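Local atomic coordinates of methyltransferase (Streptococcus pyogenes, PDB entry 2ESR), a protein that probably transfers a methyl group from S-adenosylmethionine to an acceptor substrate. Residues F30-L36 with R52-V58. Residue numbers count along the deposited sequence, not the author numbering.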
# COMPACT_ATOMS: atom_id res chain seq x y z
N PHE A 30 17.51 -6.39 -7.70
CA PHE A 30 17.34 -5.05 -7.15
C PHE A 30 17.71 -5.08 -5.68
O PHE A 30 17.60 -6.12 -5.03
CB PHE A 30 15.88 -4.60 -7.28
CG PHE A 30 15.31 -4.73 -8.66
CD1 PHE A 30 15.59 -3.79 -9.64
CD2 PHE A 30 14.48 -5.80 -8.97
CE1 PHE A 30 15.05 -3.92 -10.92
CE2 PHE A 30 13.94 -5.94 -10.24
CZ PHE A 30 14.23 -4.99 -11.22
N ASN A 31 18.14 -3.94 -5.13
CA ASN A 31 18.49 -3.88 -3.72
C ASN A 31 17.48 -3.06 -2.92
O ASN A 31 17.84 -2.14 -2.20
CB ASN A 31 19.89 -3.31 -3.52
CG ASN A 31 20.98 -4.28 -3.93
OD1 ASN A 31 21.31 -4.40 -5.11
ND2 ASN A 31 21.52 -5.00 -2.96
N GLY A 32 16.20 -3.41 -3.07
CA GLY A 32 15.15 -2.70 -2.35
C GLY A 32 14.53 -1.56 -3.13
O GLY A 32 15.08 -1.12 -4.15
N GLY A 33 13.40 -1.07 -2.65
CA GLY A 33 12.72 0.03 -3.32
C GLY A 33 11.23 -0.22 -3.44
O GLY A 33 10.76 -1.33 -3.15
N ARG A 34 10.48 0.79 -3.88
CA ARG A 34 9.03 0.68 -4.03
C ARG A 34 8.60 0.57 -5.49
O ARG A 34 9.02 1.36 -6.34
CB ARG A 34 8.31 1.89 -3.42
CG ARG A 34 8.31 1.97 -1.91
CD ARG A 34 7.18 2.89 -1.44
NE ARG A 34 7.10 3.01 0.01
CZ ARG A 34 7.96 3.69 0.76
NH1 ARG A 34 8.99 4.31 0.19
NH2 ARG A 34 7.81 3.75 2.07
N VAL A 35 7.74 -0.41 -5.77
CA VAL A 35 7.24 -0.64 -7.11
C VAL A 35 5.79 -0.16 -7.21
O VAL A 35 5.01 -0.31 -6.26
CB VAL A 35 7.27 -2.15 -7.46
CG1 VAL A 35 6.66 -2.38 -8.84
CG2 VAL A 35 8.70 -2.66 -7.43
N LEU A 36 5.44 0.43 -8.34
CA LEU A 36 4.06 0.84 -8.61
C LEU A 36 3.66 0.13 -9.90
O LEU A 36 4.31 0.29 -10.93
CB LEU A 36 3.95 2.36 -8.81
CG LEU A 36 2.57 2.85 -9.27
CD1 LEU A 36 1.51 2.48 -8.24
CD2 LEU A 36 2.59 4.35 -9.47
N ARG A 52 12.77 -10.38 -7.17
CA ARG A 52 14.14 -10.06 -7.57
C ARG A 52 14.84 -9.03 -6.70
O ARG A 52 15.99 -8.67 -6.97
CB ARG A 52 14.16 -9.62 -9.03
CG ARG A 52 13.90 -10.76 -10.01
CD ARG A 52 13.73 -10.27 -11.45
NE ARG A 52 13.50 -11.38 -12.38
CZ ARG A 52 14.45 -11.95 -13.11
NH1 ARG A 52 15.70 -11.52 -13.03
NH2 ARG A 52 14.15 -12.95 -13.92
N GLY A 53 14.17 -8.55 -5.66
CA GLY A 53 14.83 -7.58 -4.79
C GLY A 53 14.09 -6.32 -4.39
O GLY A 53 14.51 -5.64 -3.45
N MSE A 54 13.01 -5.98 -5.09
CA MSE A 54 12.27 -4.78 -4.71
C MSE A 54 11.63 -5.09 -3.36
O MSE A 54 11.27 -6.23 -3.07
CB MSE A 54 11.23 -4.44 -5.76
CG MSE A 54 11.84 -3.97 -7.09
SE MSE A 54 12.96 -2.38 -6.88
CE MSE A 54 11.59 -1.16 -6.47
N SER A 55 11.48 -4.06 -2.53
CA SER A 55 10.94 -4.23 -1.19
C SER A 55 9.44 -4.41 -1.07
O SER A 55 8.96 -5.28 -0.35
CB SER A 55 11.36 -3.04 -0.33
OG SER A 55 12.76 -2.85 -0.41
N ALA A 56 8.69 -3.57 -1.77
CA ALA A 56 7.24 -3.64 -1.70
C ALA A 56 6.64 -3.18 -3.01
O ALA A 56 7.34 -2.61 -3.85
CB ALA A 56 6.74 -2.76 -0.57
N ALA A 57 5.35 -3.41 -3.18
CA ALA A 57 4.68 -3.01 -4.41
C ALA A 57 3.25 -2.58 -4.17
O ALA A 57 2.55 -3.15 -3.33
CB ALA A 57 4.70 -4.16 -5.40
N VAL A 58 2.83 -1.57 -4.91
CA VAL A 58 1.46 -1.11 -4.84
C VAL A 58 0.93 -1.47 -6.21
O VAL A 58 1.53 -1.10 -7.22
CB VAL A 58 1.34 0.42 -4.64
CG1 VAL A 58 -0.12 0.85 -4.82
CG2 VAL A 58 1.83 0.81 -3.26
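Met54, present as selenomethionine in the loop just before strand 56-58, forms the apolar centre where the two lead-in loops meet, on the face of the sheet that carries Val35 and Ala57. Its flexible side chain bridges two partners: atom SE lies 4.3 Å from the centroid of the Phe30 ring, an oblique Met-aromatic contact, while CE reaches Val35 CG2 at 3.4 Å. Beyond it the strands pair in register, Val35 CB resting 3.9 Å from Ala57 CB on this face; on the other, Leu36 CD1 meets Val58 CG1 at 4.1 Å. Beta-branched valine suits the extended backbone, and the small Ala57 allows helix 44-51 to pack closely, through Ala46 and Val50.

The backbone ladder is regular here, with Val35 N to Ala56 O and Val58 N to Val35 O both 2.9 Å. Ahead of the strands, Gly33 O accepts from Ser55 N (2.9 Å) and, weakly, from Ala56 N (3.3 Å), while Ser55 OG receives Gly33 N at 2.9 Å. Gly32 and Gly33 adopt backbone angles that call for glycine. So does Gly53, whose positive phi ends helix 44-51 in a Schellman motif and where a CB would strike Phe30 O. At the outer edge Phe30 N donates to Arg52 O (2.8 Å), Arg52 NE salt-bridges Glu48, and Arg34 NH2 hydrogen-bonds Phe83 O of the second subunit.

The pair frames the first beta-alpha-beta unit of the Rossmann-like sheet; in such methyltransferases the loop after the first strand commonly borders the S-adenosylmethionine site. Helix 44-51 packs on Val35, Met54 and Ala57, strand 101-106 flanks 34-36, and strand 83-86 lies beyond 56-58.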